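Local coordinates for alpha-hemoglobin stabilizing protein (Homo sapiens, PDB 1Z8U) that acts as a chaperone that binds free alpha-hemoglobin and prevents its harmful aggregation and precipitation during erythroid cell development, at residues Ile11-Gln25 and Glu69-Phe81. The protein carries 1 engineered substitution. Sequence-based numbering, arbitrary orientation.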
ATOM      1  N   ILE A  11      -2.116  13.834  15.750  1.00 95.88           N
ATOM      2  CA  ILE A  11      -3.281  12.999  15.484  1.00 95.90           C
ATOM      3  C   ILE A  11      -4.154  13.622  14.391  1.00 94.00           C
ATOM      4  O   ILE A  11      -4.821  12.919  13.628  1.00 92.46           O
ATOM      5  CB  ILE A  11      -4.122  12.824  16.770  1.00 98.24           C
ATOM      6  CG1 ILE A  11      -3.270  12.150  17.850  1.00100.70           C
ATOM      7  CG2 ILE A  11      -5.371  11.999  16.483  1.00 99.03           C
ATOM      8  CD1 ILE A  11      -3.990  11.948  19.174  1.00103.20           C
ATOM      9  N   SER A  12      -4.139  14.946  14.315  1.00 92.36           N
ATOM     10  CA  SER A  12      -4.930  15.649  13.316  1.00 90.96           C
ATOM     11  C   SER A  12      -4.304  15.479  11.931  1.00 88.84           C
ATOM     12  O   SER A  12      -5.015  15.348  10.932  1.00 88.75           O
ATOM     13  CB  SER A  12      -5.025  17.135  13.676  1.00 92.11           C
ATOM     14  OG  SER A  12      -6.097  17.763  12.987  1.00 94.11           O
ATOM     15  N   ALA A  13      -2.972  15.478  11.889  1.00 85.83           N
ATOM     16  CA  ALA A  13      -2.212  15.318  10.648  1.00 82.78           C
ATOM     17  C   ALA A  13      -2.461  13.958  10.007  1.00 81.03           C
ATOM     18  O   ALA A  13      -2.747  13.869   8.811  1.00 80.68           O
ATOM     19  CB  ALA A  13      -0.722  15.485  10.925  1.00 81.72           C
ATOM     20  N   GLY A  14      -2.345  12.904  10.809  1.00 79.15           N
ATOM     21  CA  GLY A  14      -2.559  11.561  10.308  1.00 79.07           C
ATOM     22  C   GLY A  14      -3.955  11.324   9.769  1.00 79.40           C
ATOM     23  O   GLY A  14      -4.167  10.464   8.915  1.00 80.81           O
ATOM     24  N   LEU A  15      -4.916  12.088  10.272  1.00 81.48           N
ATOM     25  CA  LEU A  15      -6.300  11.954   9.838  1.00 81.61           C
ATOM     26  C   LEU A  15      -6.528  12.703   8.530  1.00 80.99           C
ATOM     27  O   LEU A  15      -7.447  12.389   7.770  1.00 78.94           O
ATOM     28  CB  LEU A  15      -7.237  12.475  10.930  1.00 83.26           C
ATOM     29  CG  LEU A  15      -7.176  11.677  12.233  1.00 84.99           C
ATOM     30  CD1 LEU A  15      -7.936  12.405  13.327  1.00 85.85           C
ATOM     31  CD2 LEU A  15      -7.758  10.289  12.005  1.00 85.91           C
ATOM     32  N   LYS A  16      -5.695  13.701   8.272  1.00 81.31           N
ATOM     33  CA  LYS A  16      -5.820  14.452   7.038  1.00 85.30           C
ATOM     34  C   LYS A  16      -5.143  13.590   5.985  1.00 83.28           C
ATOM     35  O   LYS A  16      -5.698  13.331   4.911  1.00 80.72           O
ATOM     36  CB  LYS A  16      -5.114  15.808   7.151  1.00 93.11           C
ATOM     37  CG  LYS A  16      -5.473  16.770   6.021  1.00103.70           C
ATOM     38  CD  LYS A  16      -4.832  18.138   6.195  1.00112.12           C
ATOM     39  CE  LYS A  16      -5.331  19.108   5.131  1.00117.96           C
ATOM     40  NZ  LYS A  16      -5.072  18.613   3.746  1.00121.68           N
ATOM     41  N   GLU A  17      -3.940  13.136   6.323  1.00 80.93           N
ATOM     42  CA  GLU A  17      -3.157  12.277   5.445  1.00 81.10           C
ATOM     43  C   GLU A  17      -3.962  11.017   5.124  1.00 76.80           C
ATOM     44  O   GLU A  17      -3.928  10.515   4.005  1.00 76.14           O
ATOM     45  CB  GLU A  17      -1.832  11.910   6.130  1.00 86.18           C
ATOM     46  CG  GLU A  17      -0.956  13.131   6.465  1.00 96.73           C
ATOM     47  CD  GLU A  17       0.180  12.830   7.441  1.00100.50           C
ATOM     48  OE1 GLU A  17       0.963  13.756   7.754  1.00103.31           O
ATOM     49  OE2 GLU A  17       0.288  11.673   7.898  1.00103.99           O
ATOM     50  N   PHE A  18      -4.701  10.521   6.110  1.00 72.88           N
ATOM     51  CA  PHE A  18      -5.509   9.326   5.932  1.00 69.18           C
ATOM     52  C   PHE A  18      -6.674   9.565   4.974  1.00 70.00           C
ATOM     53  O   PHE A  18      -7.121   8.650   4.273  1.00 69.56           O
ATOM     54  CB  PHE A  18      -6.051   8.847   7.279  1.00 65.48           C
ATOM     55  CG  PHE A  18      -6.693   7.492   7.221  1.00 61.48           C
ATOM     56  CD1 PHE A  18      -5.924   6.358   6.966  1.00 61.39           C
ATOM     57  CD2 PHE A  18      -8.059   7.349   7.397  1.00 58.81           C
ATOM     58  CE1 PHE A  18      -6.509   5.106   6.888  1.00 60.48           C
ATOM     59  CE2 PHE A  18      -8.661   6.102   7.324  1.00 59.63           C
ATOM     60  CZ  PHE A  18      -7.883   4.976   7.067  1.00 63.20           C
ATOM     61  N   SER A  19      -7.169  10.799   4.941  1.00 70.99           N
ATOM     62  CA  SER A  19      -8.286  11.132   4.068  1.00 70.95           C
ATOM     63  C   SER A  19      -7.861  11.262   2.620  1.00 69.15           C
ATOM     64  O   SER A  19      -8.571  10.818   1.722  1.00 67.26           O
ATOM     65  CB  SER A  19      -8.961  12.418   4.531  1.00 72.26           C
ATOM     66  OG  SER A  19      -9.708  12.181   5.708  1.00 75.72           O
ATOM     67  N   VAL A  20      -6.710  11.880   2.380  1.00 68.93           N
ATOM     68  CA  VAL A  20      -6.251  12.004   1.006  1.00 70.20           C
ATOM     69  C   VAL A  20      -6.000  10.583   0.497  1.00 70.34           C
ATOM     70  O   VAL A  20      -6.228  10.287  -0.679  1.00 70.23           O
ATOM     71  CB  VAL A  20      -4.965  12.858   0.888  1.00 69.56           C
ATOM     72  CG1 VAL A  20      -3.916  12.392   1.862  1.00 71.15           C
ATOM     73  CG2 VAL A  20      -4.434  12.766  -0.516  1.00 72.25           C
ATOM     74  N   LEU A  21      -5.559   9.702   1.397  1.00 67.22           N
ATOM     75  CA  LEU A  21      -5.313   8.311   1.034  1.00 65.25           C
ATOM     76  C   LEU A  21      -6.658   7.709   0.648  1.00 66.15           C
ATOM     77  O   LEU A  21      -6.825   7.178  -0.453  1.00 67.64           O
ATOM     78  CB  LEU A  21      -4.738   7.526   2.223  1.00 59.17           C
ATOM     79  CG  LEU A  21      -3.885   6.267   1.989  1.00 54.23           C
ATOM     80  CD1 LEU A  21      -4.282   5.192   2.999  1.00 49.68           C
ATOM     81  CD2 LEU A  21      -4.045   5.742   0.573  1.00 52.44           C
ATOM     82  N   LEU A  22      -7.615   7.800   1.566  1.00 67.41           N
ATOM     83  CA  LEU A  22      -8.946   7.259   1.340  1.00 68.08           C
ATOM     84  C   LEU A  22      -9.634   7.907   0.144  1.00 71.91           C
ATOM     85  O   LEU A  22     -10.198   7.209  -0.705  1.00 72.85           O
ATOM     86  CB  LEU A  22      -9.816   7.454   2.581  1.00 65.61           C
ATOM     87  CG  LEU A  22      -9.464   6.761   3.898  1.00 65.03           C
ATOM     88  CD1 LEU A  22     -10.474   7.207   4.956  1.00 62.50           C
ATOM     89  CD2 LEU A  22      -9.487   5.239   3.747  1.00 62.47           C
ATOM     90  N   ASN A  23      -9.578   9.238   0.073  1.00 75.05           N
ATOM     91  CA  ASN A  23     -10.233   9.983  -1.005  1.00 77.43           C
ATOM     92  C   ASN A  23      -9.694   9.766  -2.410  1.00 77.04           C
ATOM     93  O   ASN A  23     -10.411   9.985  -3.385  1.00 77.22           O
ATOM     94  CB  ASN A  23     -10.226  11.490  -0.714  1.00 81.74           C
ATOM     95  CG  ASN A  23     -10.967  11.851   0.564  1.00 83.95           C
ATOM     96  OD1 ASN A  23     -12.007  11.270   0.887  1.00 84.82           O
ATOM     97  ND2 ASN A  23     -10.439  12.829   1.291  1.00 84.86           N
ATOM     98  N   GLN A  24      -8.440   9.348  -2.535  1.00 76.72           N
ATOM     99  CA  GLN A  24      -7.889   9.139  -3.867  1.00 76.59           C
ATOM    100  C   GLN A  24      -8.208   7.760  -4.407  1.00 76.77           C
ATOM    101  O   GLN A  24      -7.894   7.466  -5.554  1.00 77.81           O
ATOM    102  CB  GLN A  24      -6.368   9.361  -3.878  1.00 75.29           C
ATOM    103  CG  GLN A  24      -5.580   8.463  -2.930  1.00 73.39           C
ATOM    104  CD  GLN A  24      -4.084   8.681  -3.031  1.00 69.98           C
ATOM    105  OE1 GLN A  24      -3.621   9.803  -3.242  1.00 69.49           O
ATOM    106  NE2 GLN A  24      -3.319   7.609  -2.864  1.00 69.36           N
ATOM    107  N   GLN A  25      -8.841   6.919  -3.595  1.00 77.64           N
ATOM    108  CA  GLN A  25      -9.173   5.562  -4.022  1.00 80.40           C
ATOM    109  C   GLN A  25     -10.219   5.502  -5.143  1.00 83.55           C
ATOM    110  O   GLN A  25     -11.292   6.093  -5.037  1.00 84.52           O
ATOM    111  CB  GLN A  25      -9.656   4.744  -2.823  1.00 78.23           C
ATOM    112  CG  GLN A  25      -8.631   4.626  -1.705  1.00 77.09           C
ATOM    113  CD  GLN A  25      -7.380   3.859  -2.120  1.00 75.68           C
ATOM    114  OE1 GLN A  25      -7.468   2.764  -2.683  1.00 73.52           O
ATOM    115  NE2 GLN A  25      -6.211   4.426  -1.827  1.00 71.95           N
ATOM    116  N   GLU A  69      -6.581   7.503  20.634  1.00 95.17           N
ATOM    117  CA  GLU A  69      -7.524   8.476  20.095  1.00 95.52           C
ATOM    118  C   GLU A  69      -7.411   8.455  18.576  1.00 93.13           C
ATOM    119  O   GLU A  69      -8.413   8.529  17.865  1.00 91.32           O
ATOM    120  CB  GLU A  69      -7.225   9.889  20.612  1.00100.36           C
ATOM    121  CG  GLU A  69      -8.380  10.871  20.396  1.00109.77           C
ATOM    122  CD  GLU A  69      -7.944  12.329  20.398  1.00115.62           C
ATOM    123  OE1 GLU A  69      -7.225  12.739  21.335  1.00119.72           O
ATOM    124  OE2 GLU A  69      -8.327  13.070  19.463  1.00118.78           O
ATOM    125  N   LEU A  70      -6.178   8.354  18.085  1.00 91.37           N
ATOM    126  CA  LEU A  70      -5.930   8.308  16.650  1.00 88.94           C
ATOM    127  C   LEU A  70      -6.739   7.169  16.036  1.00 88.88           C
ATOM    128  O   LEU A  70      -7.611   7.401  15.194  1.00 86.40           O
ATOM    129  CB  LEU A  70      -4.436   8.098  16.372  1.00 86.71           C
ATOM    130  CG  LEU A  70      -4.025   7.794  14.925  1.00 84.24           C
ATOM    131  CD1 LEU A  70      -4.367   8.968  14.007  1.00 82.17           C
ATOM    132  CD2 LEU A  70      -2.538   7.489  14.890  1.00 83.22           C
ATOM    133  N   ARG A  71      -6.451   5.941  16.466  1.00 90.24           N
ATOM    134  CA  ARG A  71      -7.163   4.780  15.955  1.00 93.74           C
ATOM    135  C   ARG A  71      -8.678   4.983  16.014  1.00 96.61           C
ATOM    136  O   ARG A  71      -9.390   4.579  15.092  1.00 97.73           O
ATOM    137  CB  ARG A  71      -6.764   3.520  16.728  1.00 92.76           C
ATOM    138  CG  ARG A  71      -7.644   2.321  16.421  1.00 94.84           C
ATOM    139  CD  ARG A  71      -7.019   1.022  16.889  1.00 98.18           C
ATOM    140  NE  ARG A  71      -6.183   0.426  15.850  1.00102.84           N
ATOM    141  CZ  ARG A  71      -5.410  -0.642  16.026  1.00104.82           C
ATOM    142  NH1 ARG A  71      -5.357  -1.240  17.211  1.00106.01           N
ATOM    143  NH2 ARG A  71      -4.688  -1.112  15.013  1.00105.09           N
ATOM    144  N   GLN A  72      -9.167   5.609  17.087  1.00100.29           N
ATOM    145  CA  GLN A  72     -10.600   5.875  17.231  1.00102.72           C
ATOM    146  C   GLN A  72     -11.070   6.738  16.063  1.00 99.23           C
ATOM    147  O   GLN A  72     -12.148   6.520  15.508  1.00 98.87           O
ATOM    148  CB  GLN A  72     -10.907   6.632  18.530  1.00111.22           C
ATOM    149  CG  GLN A  72     -12.165   6.224  19.279  1.00124.80           C
ATOM    150  CD  GLN A  72     -13.417   6.870  18.684  1.00132.39           C
ATOM    151  OE1 GLN A  72     -14.381   6.178  18.345  1.00137.71           O
ATOM    152  NE2 GLN A  72     -13.402   8.194  18.547  1.00138.08           N
ATOM    153  N   GLU A  73     -10.248   7.721  15.704  1.00 94.58           N
ATOM    154  CA  GLU A  73     -10.561   8.641  14.617  1.00 90.69           C
ATOM    155  C   GLU A  73     -10.357   8.036  13.233  1.00 85.87           C
ATOM    156  O   GLU A  73     -11.163   8.266  12.329  1.00 84.34           O
ATOM    157  CB  GLU A  73      -9.724   9.914  14.752  1.00 95.14           C
ATOM    158  CG  GLU A  73     -10.039  10.730  16.001  1.00102.95           C
ATOM    159  CD  GLU A  73     -11.468  11.256  16.023  1.00106.75           C
ATOM    160  OE1 GLU A  73     -11.853  11.879  17.036  1.00110.83           O
ATOM    161  OE2 GLU A  73     -12.207  11.052  15.035  1.00109.71           O
ATOM    162  N   LEU A  74      -9.283   7.270  13.065  1.00 78.60           N
ATOM    163  CA  LEU A  74      -9.006   6.637  11.782  1.00 73.79           C
ATOM    164  C   LEU A  74     -10.203   5.786  11.372  1.00 74.20           C
ATOM    165  O   LEU A  74     -10.565   5.724  10.196  1.00 72.84           O
ATOM    166  CB  LEU A  74      -7.748   5.775  11.882  1.00 66.98           C
ATOM    167  CG  LEU A  74      -6.460   6.576  12.071  1.00 63.82           C
ATOM    168  CD1 LEU A  74      -5.322   5.652  12.445  1.00 63.37           C
ATOM    169  CD2 LEU A  74      -6.144   7.337  10.801  1.00 62.00           C
ATOM    170  N   ASN A  75     -10.821   5.147  12.358  1.00 75.93           N
ATOM    171  CA  ASN A  75     -11.987   4.305  12.128  1.00 79.26           C
ATOM    172  C   ASN A  75     -13.175   5.143  11.681  1.00 81.01           C
ATOM    173  O   ASN A  75     -13.937   4.738  10.807  1.00 80.46           O
ATOM    174  CB  ASN A  75     -12.354   3.559  13.408  1.00 79.49           C
ATOM    175  CG  ASN A  75     -11.235   2.673  13.908  1.00 80.75           C
ATOM    176  OD1 ASN A  75     -11.347   2.047  14.961  1.00 81.76           O
ATOM    177  ND2 ASN A  75     -10.147   2.613  13.154  1.00 82.72           N
ATOM    178  N   THR A  76     -13.326   6.315  12.283  1.00 85.68           N
ATOM    179  CA  THR A  76     -14.430   7.210  11.955  1.00 91.60           C
ATOM    180  C   THR A  76     -14.400   7.642  10.486  1.00 91.38           C
ATOM    181  O   THR A  76     -15.444   7.935   9.898  1.00 92.81           O
ATOM    182  CB  THR A  76     -14.414   8.461  12.861  1.00 93.08           C
ATOM    183  OG1 THR A  76     -14.368   8.049  14.233  1.00 95.09           O
ATOM    184  CG2 THR A  76     -15.669   9.300  12.639  1.00 95.20           C
ATOM    185  N   LEU A  77     -13.207   7.687   9.898  1.00 89.11           N
ATOM    186  CA  LEU A  77     -13.074   8.057   8.495  1.00 86.72           C
ATOM    187  C   LEU A  77     -13.222   6.805   7.640  1.00 85.27           C
ATOM    188  O   LEU A  77     -13.874   6.822   6.598  1.00 85.64           O
ATOM    189  CB  LEU A  77     -11.707   8.693   8.228  1.00 87.07           C
ATOM    190  CG  LEU A  77     -11.488  10.156   8.627  1.00 86.72           C
ATOM    191  CD1 LEU A  77     -11.744  10.337  10.112  1.00 90.52           C
ATOM    192  CD2 LEU A  77     -10.070  10.567   8.279  1.00 85.73           C
ATOM    193  N   ALA A  78     -12.617   5.717   8.107  1.00 83.91           N
ATOM    194  CA  ALA A  78     -12.647   4.440   7.407  1.00 82.93           C
ATOM    195  C   ALA A  78     -14.046   3.853   7.271  1.00 82.83           C
ATOM    196  O   ALA A  78     -14.359   3.210   6.270  1.00 80.72           O
ATOM    197  CB  ALA A  78     -11.735   3.445   8.117  1.00 81.18           C
ATOM    198  N   ASN A  79     -14.880   4.071   8.283  1.00 84.36           N
ATOM    199  CA  ASN A  79     -16.242   3.547   8.281  1.00 84.59           C
ATOM    200  C   ASN A  79     -17.071   4.034   7.097  1.00 82.41           C
ATOM    201  O   ASN A  79     -17.736   3.238   6.432  1.00 82.34           O
ATOM    202  CB  ASN A  79     -16.943   3.898   9.592  1.00 89.08           C
ATOM    203  CG  ASN A  79     -16.335   3.188  10.781  1.00 92.77           C
ATOM    204  OD1 ASN A  79     -16.195   1.962  10.782  1.00 95.81           O
ATOM    205  ND2 ASN A  79     -15.973   3.952  11.805  1.00 94.58           N
ATOM    206  N   PRO A  80     -17.065   5.350   6.830  1.00 80.05           N
ATOM    207  CA  PRO A  80     -17.845   5.851   5.692  1.00 78.14           C
ATOM    208  C   PRO A  80     -17.284   5.251   4.403  1.00 75.34           C
ATOM    209  O   PRO A  80     -18.026   4.927   3.476  1.00 74.58           O
ATOM    210  CB  PRO A  80     -17.627   7.360   5.768  1.00 77.64           C
ATOM    211  CG  PRO A  80     -17.453   7.598   7.236  1.00 77.00           C
ATOM    212  CD  PRO A  80     -16.543   6.466   7.637  1.00 77.99           C
ATOM    213  N   PHE A  81     -15.959   5.106   4.376  1.00 74.10           N
ATOM    214  CA  PHE A  81     -15.229   4.547   3.240  1.00 71.33           C
ATOM    215  C   PHE A  81     -15.680   3.119   2.982  1.00 69.29           C
ATOM    216  O   PHE A  81     -16.058   2.768   1.865  1.00 68.41           O
ATOM    217  CB  PHE A  81     -13.726   4.558   3.531  1.00 71.03           C
ATOM    218  CG  PHE A  81     -12.880   3.991   2.421  1.00 72.17           C
ATOM    219  CD1 PHE A  81     -12.516   4.776   1.329  1.00 71.02           C
ATOM    220  CD2 PHE A  81     -12.433   2.672   2.476  1.00 70.92           C
ATOM    221  CE1 PHE A  81     -11.714   4.256   0.311  1.00 72.06           C
ATOM    222  CE2 PHE A  81     -11.633   2.142   1.464  1.00 71.32           C
ATOM    223  CZ  PHE A  81     -11.271   2.934   0.381  1.00 71.27           C
TER
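Leu15 and Leu77 interlock knobs-into-holes where the first and third helices of this three-helix bundle run side by side. The axes of segments 11-23 and 69-81 run the same way, cross at -25° and come within 9.8 Å. Leu15 enters between Glu73, Leu77, Leu74 and Leu70. Leu77 answers from the other helix, among Ser19, Leu15, Phe18 and Leu22. The tight part lies on the buried side. There Leu74 CD2 sits over one face of the Phe18 ring, 4.0 Å from its centroid. Leu22 CG, from the same helix as Phe18, lies over the rim of the opposite face. Leu77 CB lies in plane at the ring edge. Tyr48 of helix 34-52 adds an edge-to-face ring contact with Phe18. Further along, Leu22 CD2 rests over the Phe81 ring, 3.9 Å from the centroid. Phe81 reaches it because its CG is anti to the backbone N (chi1 180°). With an alanine here in place of Phe81, a gap would probably open beside Leu22, and the Gln25 methylenes would lose the ring they pack on. Gln25 NE2 hydrogen-bonds Leu21 O and an acidic side chain of another protein's chain. The side nearer solvent is looser: Glu73 CB still touches Leu15 CD1 at 3.4 Å, but its carboxylate leads away. No hydrogen bond joins the two segments. Within helix 5-23, Ser19 OG donates a hydrogen bond to Leu15 O at 3.1 Å, with a C=O...OG angle of 169°.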